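Local structure of glycosyl transferase family 9 (Veillonella parvula, 3TOV) at residues A[17-22]-A[270-275]; A[46-51]-A[65-70]; A[75-80]-A[103-108]. The protein probably transfers a sugar, as heptosyltransferases of glycosyltransferase family 9 do, from a nucleotide-activated donor to an acceptor, using a GT-B fold. All blocks are in the same frame, centred on the assembly; numbering follows the deposited sequence.

Interaction 1: residues A[17-22]-A[270-275]; sequences MHLGDV and SGPMHV
Leu-19 carries its CG anti to the backbone N (chi1 171°), and this throws the branched end of the side chain across the gap toward the first turn of helix 271-277. The CD2 methyl does the touching. Leu-19 CD2 rests 4.0 Å from Gly-271 C, passes near the ring CD of Pro-272, and meets CG2 of Val-275 at 4.1 Å, the two aliphatic chains crossing at about a right angle. With CG1 of Val-275 anti to the backbone N, CG2 lies anti to the carbonyl carbon and is the methyl that meets Leu-19. A CB on Gly-271 would point toward the other segment and crowd CD2 of Leu-19, so glycine suits the place by letting the leucine methyl settle on bare backbone. Gly-20 faces it: the CA atoms of Gly-20 and Gly-271 approach to 4.2 Å, the nearest CA pair of the two segments. His-274, with CG beside its own backbone N, brings ND1 to 4.1 Å from CA of Gly-20, obliquely to the ring. One face of that imidazole carries the CE methyl of selenomethionine Met-273, CA of Gly-271 lies at its edge, and NE2 makes a weak hydrogen bond to O of Tyr-295. The contact is purely van der Waals and small, 178 Å². It joins the start of helix 19-23, where His-18 holds the N-cap position, to the start of helix 271-277. Since each helix belongs to a different parallel-sheet domain, this is a meeting across the interdomain cleft of the GT-B fold, where such enzymes generally bind their substrates.

Interaction 2: residues A[46-51]-A[65-70]; sequences DEKLQQ and VDKKGR
The carboxylates of Glu-47 and Asp-66 meet tip to tip with their planes 54° apart, neither lying flat on the other, and their chains cross at about a right angle. In the model Glu-47 OE2 and Asp-66 OD2, two acceptors, lie 2.8 Å apart; like charges so placed would probably be unfavourable, though the precise separation is not to be relied on. The carboxylate of Asp-46 stands beside Lys-67, whose CE lies near OD1. Here the charges are opposite, but the salt bridge from Asp-46 OD1 to Lys-67 NZ is long, 3.9 Å. Lys-67 gets there with its CG in the crowded position between backbone N and carbonyl carbon and a second bend at chi2 (65°), after which the chain runs straight. Its long, flexible chain suits this exposed loop, since it can turn back toward an acid on the neighbouring one. The ammonium also has Glu-47 OE1 at 4.6 Å, beyond a salt bridge, while NZ of Lys-48 is 4.2 Å from NZ of Lys-67. All this sits where strands 40-46 and 61-65, parallel neighbours at the edge of the six-stranded N-terminal sheet of this Rossmann-like domain, release their chains into loops. The backbone joins them by a nearly straight hydrogen bond, Glu-47 N to Val-65 O at 2.5 Å, with an N-H...O angle of 175° and the donor above the carbonyl plane. The same oxygen receives a CA-H...O contact from Asp-46. Within its own loop Asp-46 uses OD2 to accept a weak hydrogen bond from Lys-48 N.

Interaction 3: residues A[75-80]-A[103-108]; sequences SGLNEV and SYLAWK
Helices 70-87 and 100-109 are neighbours in the Rossmann-like N-terminal domain of the GT-B fold, and their short segments here run in roughly the same direction, crossing at -34° with axes 9.3 Å apart. The apolar part of the contact lies on the side nearer the parallel sheet. Leu-105, its CG anti to the backbone N, reaches between Leu-77 and Val-80: CD2 meets CD2 of Leu-77 at 4.0 Å, and CD1 touches CG1 of Val-80 at 3.8 Å. Leucine suits the site because its two methyls can serve two residues about one turn apart on the other helix; an alanine here, lacking both methyls, would probably loosen the packing of the two helices. Val-80 in turn rests on Ile-63 of strand 61-65. The CD1 methyl of Leu-77 also comes obliquely to the Tyr-104 ring, 4.3 Å from CD2.

The polar part lies farther out. Lys-108, bent at chi2 and chi4, lays its CD alongside Asn-78 OD1, and its NZ lies at long range from a bound sulfate, a weak charge attraction to an ion probably from the crystallisation liquor. Tyr-104 and Asn-78 suit each other, a hydroxyl on a rigid ring reaching a short amide. In a hydrogen bond that is very short in the model, Tyr-104 OH donates to Asn-78 OD1 in the plane of the carbonyl, on a lone pair, with a C=O...O angle of 139°.

The three contacts run outward from the interdomain cleft. Interaction 1 lies about 3 Å from the centre of the chain, interaction 2 about 17 Å and interaction 3 about 25 Å, all measured between centres. Interactions 1 and 2 touch through Leu-49, whose CD1 packs 3.7 Å from CG2 of Val-22 and also against the turn before helix 19-23. Interactions 2 and 3 meet where CG1 of Val-65 lies 3.8 Å from CG2 of Val-80. Interactions 1 and 3 stay about 10 Å apart at their nearest atoms. The sulfate ion lies about 3 Å from the side chain of Asn-78 in interaction 3, the contact farthest from the cleft.

Interaction 1: residues A[17-22]-A[270-275]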
# COMPACT_ATOMS: atom_id res chain seq x y z
N MSE A 17 0.56 -9.05 7.56
CA MSE A 17 -0.31 -7.90 7.78
C MSE A 17 -1.20 -7.58 6.58
O MSE A 17 -1.47 -8.43 5.73
CB MSE A 17 0.49 -6.67 8.20
CG MSE A 17 1.18 -6.84 9.56
SE MSE A 17 2.04 -5.21 10.29
CE MSE A 17 0.41 -4.30 10.88
N HIS A 18 -1.65 -6.34 6.53
CA HIS A 18 -2.70 -5.94 5.62
C HIS A 18 -2.16 -5.33 4.33
O HIS A 18 -0.99 -4.97 4.26
CB HIS A 18 -3.62 -4.97 6.34
CG HIS A 18 -4.55 -5.65 7.30
ND1 HIS A 18 -4.75 -7.01 7.31
CD2 HIS A 18 -5.36 -5.14 8.26
CE1 HIS A 18 -5.63 -7.32 8.24
NE2 HIS A 18 -6.02 -6.21 8.83
N LEU A 19 -3.01 -5.21 3.31
CA LEU A 19 -2.58 -4.74 1.99
C LEU A 19 -1.58 -3.58 2.04
O LEU A 19 -0.56 -3.61 1.34
CB LEU A 19 -3.79 -4.34 1.15
CG LEU A 19 -3.46 -3.64 -0.16
CD1 LEU A 19 -2.75 -4.59 -1.09
CD2 LEU A 19 -4.71 -3.06 -0.82
N GLY A 20 -1.88 -2.56 2.84
CA GLY A 20 -1.03 -1.38 2.92
C GLY A 20 0.31 -1.67 3.57
O GLY A 20 1.37 -1.45 2.98
N ASP A 21 0.25 -2.18 4.80
CA ASP A 21 1.46 -2.54 5.50
C ASP A 21 2.34 -3.41 4.62
O ASP A 21 3.54 -3.24 4.60
CB ASP A 21 1.13 -3.24 6.81
CG ASP A 21 0.23 -2.40 7.72
OD1 ASP A 21 0.75 -1.54 8.47
OD2 ASP A 21 -1.00 -2.60 7.70
N VAL A 22 1.76 -4.32 3.85
CA VAL A 22 2.58 -5.20 3.01
C VAL A 22 3.35 -4.44 1.93
O VAL A 22 4.57 -4.55 1.83
CB VAL A 22 1.78 -6.36 2.38
CG1 VAL A 22 2.56 -6.99 1.23
CG2 VAL A 22 1.47 -7.39 3.43
N SER A 270 -5.79 4.94 2.49
CA SER A 270 -6.22 3.54 2.43
C SER A 270 -5.28 2.78 1.49
O SER A 270 -4.70 3.37 0.58
CB SER A 270 -7.68 3.43 1.97
OG SER A 270 -7.86 3.86 0.63
N GLY A 271 -5.15 1.48 1.74
CA GLY A 271 -4.22 0.63 1.01
C GLY A 271 -4.13 0.84 -0.49
O GLY A 271 -3.04 0.83 -1.06
N PRO A 272 -5.28 1.02 -1.16
CA PRO A 272 -5.25 1.27 -2.60
C PRO A 272 -4.40 2.48 -2.98
O PRO A 272 -3.94 2.54 -4.12
CB PRO A 272 -6.71 1.53 -2.94
CG PRO A 272 -7.47 0.76 -1.91
CD PRO A 272 -6.65 0.84 -0.65
N MSE A 273 -4.20 3.41 -2.06
CA MSE A 273 -3.33 4.56 -2.31
C MSE A 273 -1.88 4.12 -2.53
O MSE A 273 -1.20 4.62 -3.43
CB MSE A 273 -3.40 5.55 -1.16
CG MSE A 273 -2.63 6.84 -1.39
SE MSE A 273 -2.32 7.82 0.26
CE MSE A 273 -1.08 6.61 1.17
N HIS A 274 -1.41 3.17 -1.73
CA HIS A 274 -0.08 2.61 -1.94
C HIS A 274 0.02 1.80 -3.24
O HIS A 274 1.03 1.88 -3.95
CB HIS A 274 0.36 1.80 -0.72
CG HIS A 274 0.29 2.58 0.56
ND1 HIS A 274 -0.77 2.47 1.44
CD2 HIS A 274 1.13 3.49 1.10
CE1 HIS A 274 -0.57 3.27 2.47
NE2 HIS A 274 0.58 3.90 2.29
N VAL A 275 -1.03 1.04 -3.57
CA VAL A 275 -1.09 0.35 -4.85
C VAL A 275 -0.90 1.34 -5.99
O VAL A 275 -0.17 1.09 -6.94
CB VAL A 275 -2.45 -0.35 -5.05
CG1 VAL A 275 -2.52 -0.99 -6.44
CG2 VAL A 275 -2.70 -1.37 -3.95

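Interaction 2: residues A[46-51]-A[65-70]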
# COMPACT_ATOMS: atom_id res chain seq x y z
N ASP A 46 -0.23 -13.44 3.81
CA ASP A 46 -1.53 -14.04 4.02
C ASP A 46 -2.21 -14.28 2.67
O ASP A 46 -2.20 -13.40 1.81
CB ASP A 46 -2.38 -13.14 4.92
CG ASP A 46 -3.82 -13.02 4.46
OD1 ASP A 46 -4.69 -13.76 4.98
OD2 ASP A 46 -4.07 -12.18 3.58
N GLU A 47 -2.80 -15.46 2.50
CA GLU A 47 -3.35 -15.92 1.23
C GLU A 47 -3.89 -14.82 0.30
O GLU A 47 -3.58 -14.80 -0.88
CB GLU A 47 -4.41 -17.01 1.45
CG GLU A 47 -5.87 -16.56 1.29
CD GLU A 47 -6.68 -16.59 2.60
OE1 GLU A 47 -6.44 -15.72 3.48
OE2 GLU A 47 -7.57 -17.46 2.74
N LYS A 48 -4.69 -13.90 0.84
CA LYS A 48 -5.38 -12.89 0.03
C LYS A 48 -4.45 -11.94 -0.72
O LYS A 48 -4.57 -11.73 -1.93
CB LYS A 48 -6.37 -12.09 0.89
CG LYS A 48 -6.99 -12.92 2.02
CD LYS A 48 -8.39 -12.46 2.41
CE LYS A 48 -9.19 -13.60 3.07
NZ LYS A 48 -10.60 -13.21 3.41
N LEU A 49 -3.49 -11.37 0.00
CA LEU A 49 -2.64 -10.36 -0.59
C LEU A 49 -1.64 -10.97 -1.55
O LEU A 49 -0.74 -10.29 -2.04
CB LEU A 49 -1.91 -9.57 0.51
CG LEU A 49 -2.81 -9.04 1.64
CD1 LEU A 49 -2.00 -8.34 2.71
CD2 LEU A 49 -3.86 -8.12 1.06
N GLN A 50 -1.81 -12.26 -1.83
CA GLN A 50 -0.76 -12.99 -2.53
C GLN A 50 -0.43 -12.43 -3.92
O GLN A 50 0.74 -12.45 -4.32
CB GLN A 50 -1.07 -14.49 -2.58
CG GLN A 50 -1.30 -15.08 -3.95
CD GLN A 50 -2.34 -16.19 -3.89
OE1 GLN A 50 -2.78 -16.57 -2.81
NE2 GLN A 50 -2.74 -16.69 -5.06
N GLN A 51 -1.42 -11.93 -4.65
CA GLN A 51 -1.17 -11.43 -6.00
C GLN A 51 -0.22 -10.23 -5.97
O GLN A 51 0.37 -9.85 -6.98
CB GLN A 51 -2.46 -11.08 -6.71
CG GLN A 51 -3.65 -11.87 -6.24
CD GLN A 51 -4.79 -11.83 -7.24
OE1 GLN A 51 -4.57 -11.74 -8.45
NE2 GLN A 51 -6.02 -11.89 -6.74
N VAL A 65 -0.60 -17.96 3.63
CA VAL A 65 -1.34 -18.65 4.70
C VAL A 65 -2.79 -18.18 4.80
O VAL A 65 -3.09 -17.03 4.47
CB VAL A 65 -0.68 -18.45 6.10
CG1 VAL A 65 0.80 -18.21 5.97
CG2 VAL A 65 -1.35 -17.31 6.84
N ASP A 66 -3.69 -19.05 5.27
CA ASP A 66 -5.08 -18.65 5.53
C ASP A 66 -5.34 -18.43 7.01
O ASP A 66 -4.46 -18.64 7.84
CB ASP A 66 -6.06 -19.69 4.99
CG ASP A 66 -5.78 -20.07 3.56
OD1 ASP A 66 -4.60 -20.32 3.24
OD2 ASP A 66 -6.74 -20.11 2.76
N LYS A 67 -6.56 -18.02 7.34
CA LYS A 67 -6.94 -17.83 8.74
C LYS A 67 -8.42 -17.53 8.94
O LYS A 67 -9.12 -17.10 8.01
CB LYS A 67 -6.08 -16.74 9.40
CG LYS A 67 -5.80 -15.53 8.52
CD LYS A 67 -7.07 -14.77 8.19
CE LYS A 67 -6.80 -13.68 7.17
NZ LYS A 67 -8.04 -12.97 6.78
N LYS A 68 -8.88 -17.75 10.16
CA LYS A 68 -10.23 -17.39 10.55
C LYS A 68 -10.33 -17.44 12.07
O LYS A 68 -10.54 -16.43 12.73
CB LYS A 68 -11.26 -18.32 9.92
CG LYS A 68 -12.68 -18.03 10.35
CD LYS A 68 -13.68 -19.00 9.76
CE LYS A 68 -15.09 -18.58 10.11
NZ LYS A 68 -16.10 -19.56 9.63
N GLY A 69 -10.16 -18.64 12.62
CA GLY A 69 -10.18 -18.84 14.05
C GLY A 69 -8.79 -19.15 14.56
O GLY A 69 -7.81 -19.04 13.82
N ARG A 70 -8.70 -19.54 15.83
CA ARG A 70 -7.41 -19.81 16.47
C ARG A 70 -6.75 -21.12 16.02
O ARG A 70 -5.63 -21.12 15.50
CB ARG A 70 -7.55 -19.76 18.00
CG ARG A 70 -6.76 -20.83 18.75
CD ARG A 70 -5.99 -20.26 19.93
NE ARG A 70 -6.82 -19.41 20.78
CZ ARG A 70 -6.81 -18.08 20.73
NH1 ARG A 70 -6.01 -17.45 19.87
NH2 ARG A 70 -7.59 -17.39 21.54

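Interaction 3: residues A[75-80]-A[103-108]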
# COMPACT_ATOMS: atom_id res chain seq x y z
N SER A 75 -2.68 -24.29 13.28
CA SER A 75 -2.53 -25.49 12.48
C SER A 75 -1.83 -25.16 11.15
O SER A 75 -0.91 -25.87 10.73
CB SER A 75 -3.88 -26.13 12.23
OG SER A 75 -3.79 -27.07 11.18
N GLY A 76 -2.25 -24.07 10.50
CA GLY A 76 -1.71 -23.66 9.21
C GLY A 76 -0.32 -23.06 9.27
O GLY A 76 0.37 -22.95 8.25
N LEU A 77 0.09 -22.67 10.48
CA LEU A 77 1.41 -22.09 10.72
C LEU A 77 2.44 -23.18 10.98
O LEU A 77 3.52 -23.21 10.38
CB LEU A 77 1.34 -21.13 11.91
CG LEU A 77 0.37 -19.96 11.75
CD1 LEU A 77 0.15 -19.21 13.08
CD2 LEU A 77 0.88 -19.03 10.68
N ASN A 78 2.12 -24.09 11.89
CA ASN A 78 2.93 -25.28 12.07
C ASN A 78 3.14 -25.91 10.71
O ASN A 78 4.18 -26.51 10.43
CB ASN A 78 2.21 -26.26 12.99
CG ASN A 78 2.00 -25.69 14.36
OD1 ASN A 78 2.86 -24.97 14.88
ND2 ASN A 78 0.86 -25.99 14.96
N GLU A 79 2.13 -25.76 9.86
CA GLU A 79 2.17 -26.29 8.51
C GLU A 79 3.24 -25.58 7.71
O GLU A 79 4.20 -26.21 7.27
CB GLU A 79 0.80 -26.13 7.84
CG GLU A 79 0.50 -27.15 6.75
CD GLU A 79 1.19 -26.83 5.43
OE1 GLU A 79 1.50 -25.64 5.19
OE2 GLU A 79 1.43 -27.77 4.63
N VAL A 80 3.07 -24.28 7.52
CA VAL A 80 4.02 -23.43 6.80
C VAL A 80 5.48 -23.65 7.22
O VAL A 80 6.37 -23.77 6.36
CB VAL A 80 3.68 -21.94 6.99
CG1 VAL A 80 4.95 -21.09 7.06
CG2 VAL A 80 2.72 -21.48 5.89
N SER A 103 4.91 -14.00 15.42
CA SER A 103 6.10 -14.21 16.21
C SER A 103 6.21 -15.71 16.43
O SER A 103 7.26 -16.30 16.23
CB SER A 103 6.01 -13.46 17.54
OG SER A 103 5.92 -12.06 17.31
N TYR A 104 5.10 -16.33 16.81
CA TYR A 104 5.09 -17.77 16.92
C TYR A 104 5.68 -18.42 15.68
O TYR A 104 6.61 -19.22 15.76
CB TYR A 104 3.66 -18.26 17.11
CG TYR A 104 3.54 -19.76 17.06
CD1 TYR A 104 3.76 -20.53 18.19
CD2 TYR A 104 3.22 -20.40 15.87
CE1 TYR A 104 3.66 -21.90 18.14
CE2 TYR A 104 3.11 -21.77 15.81
CZ TYR A 104 3.33 -22.51 16.94
OH TYR A 104 3.24 -23.88 16.88
N LEU A 105 5.14 -18.08 14.52
CA LEU A 105 5.60 -18.68 13.28
C LEU A 105 7.13 -18.60 13.13
O LEU A 105 7.78 -19.62 12.93
CB LEU A 105 4.91 -18.02 12.08
CG LEU A 105 5.45 -18.49 10.74
CD1 LEU A 105 5.46 -20.00 10.68
CD2 LEU A 105 4.62 -17.91 9.61
N ALA A 106 7.69 -17.39 13.24
CA ALA A 106 9.13 -17.18 13.12
C ALA A 106 9.92 -18.08 14.07
O ALA A 106 10.99 -18.58 13.74
CB ALA A 106 9.48 -15.71 13.39
N TRP A 107 9.38 -18.26 15.27
CA TRP A 107 9.98 -19.16 16.24
C TRP A 107 9.85 -20.59 15.73
O TRP A 107 10.85 -21.31 15.66
CB TRP A 107 9.28 -19.01 17.59
CG TRP A 107 9.62 -20.08 18.58
CD1 TRP A 107 10.70 -20.10 19.42
CD2 TRP A 107 8.87 -21.27 18.86
NE1 TRP A 107 10.68 -21.24 20.19
CE2 TRP A 107 9.57 -21.98 19.87
CE3 TRP A 107 7.69 -21.82 18.35
CZ2 TRP A 107 9.12 -23.20 20.38
CZ3 TRP A 107 7.25 -23.04 18.86
CH2 TRP A 107 7.96 -23.71 19.86
N LYS A 108 8.64 -20.99 15.36
CA LYS A 108 8.38 -22.36 14.94
C LYS A 108 9.27 -22.82 13.80
O LYS A 108 9.63 -24.00 13.72
CB LYS A 108 6.91 -22.54 14.56
CG LYS A 108 6.53 -24.00 14.27
CD LYS A 108 6.55 -24.87 15.54
CE LYS A 108 6.90 -26.32 15.22
NZ LYS A 108 6.35 -26.75 13.88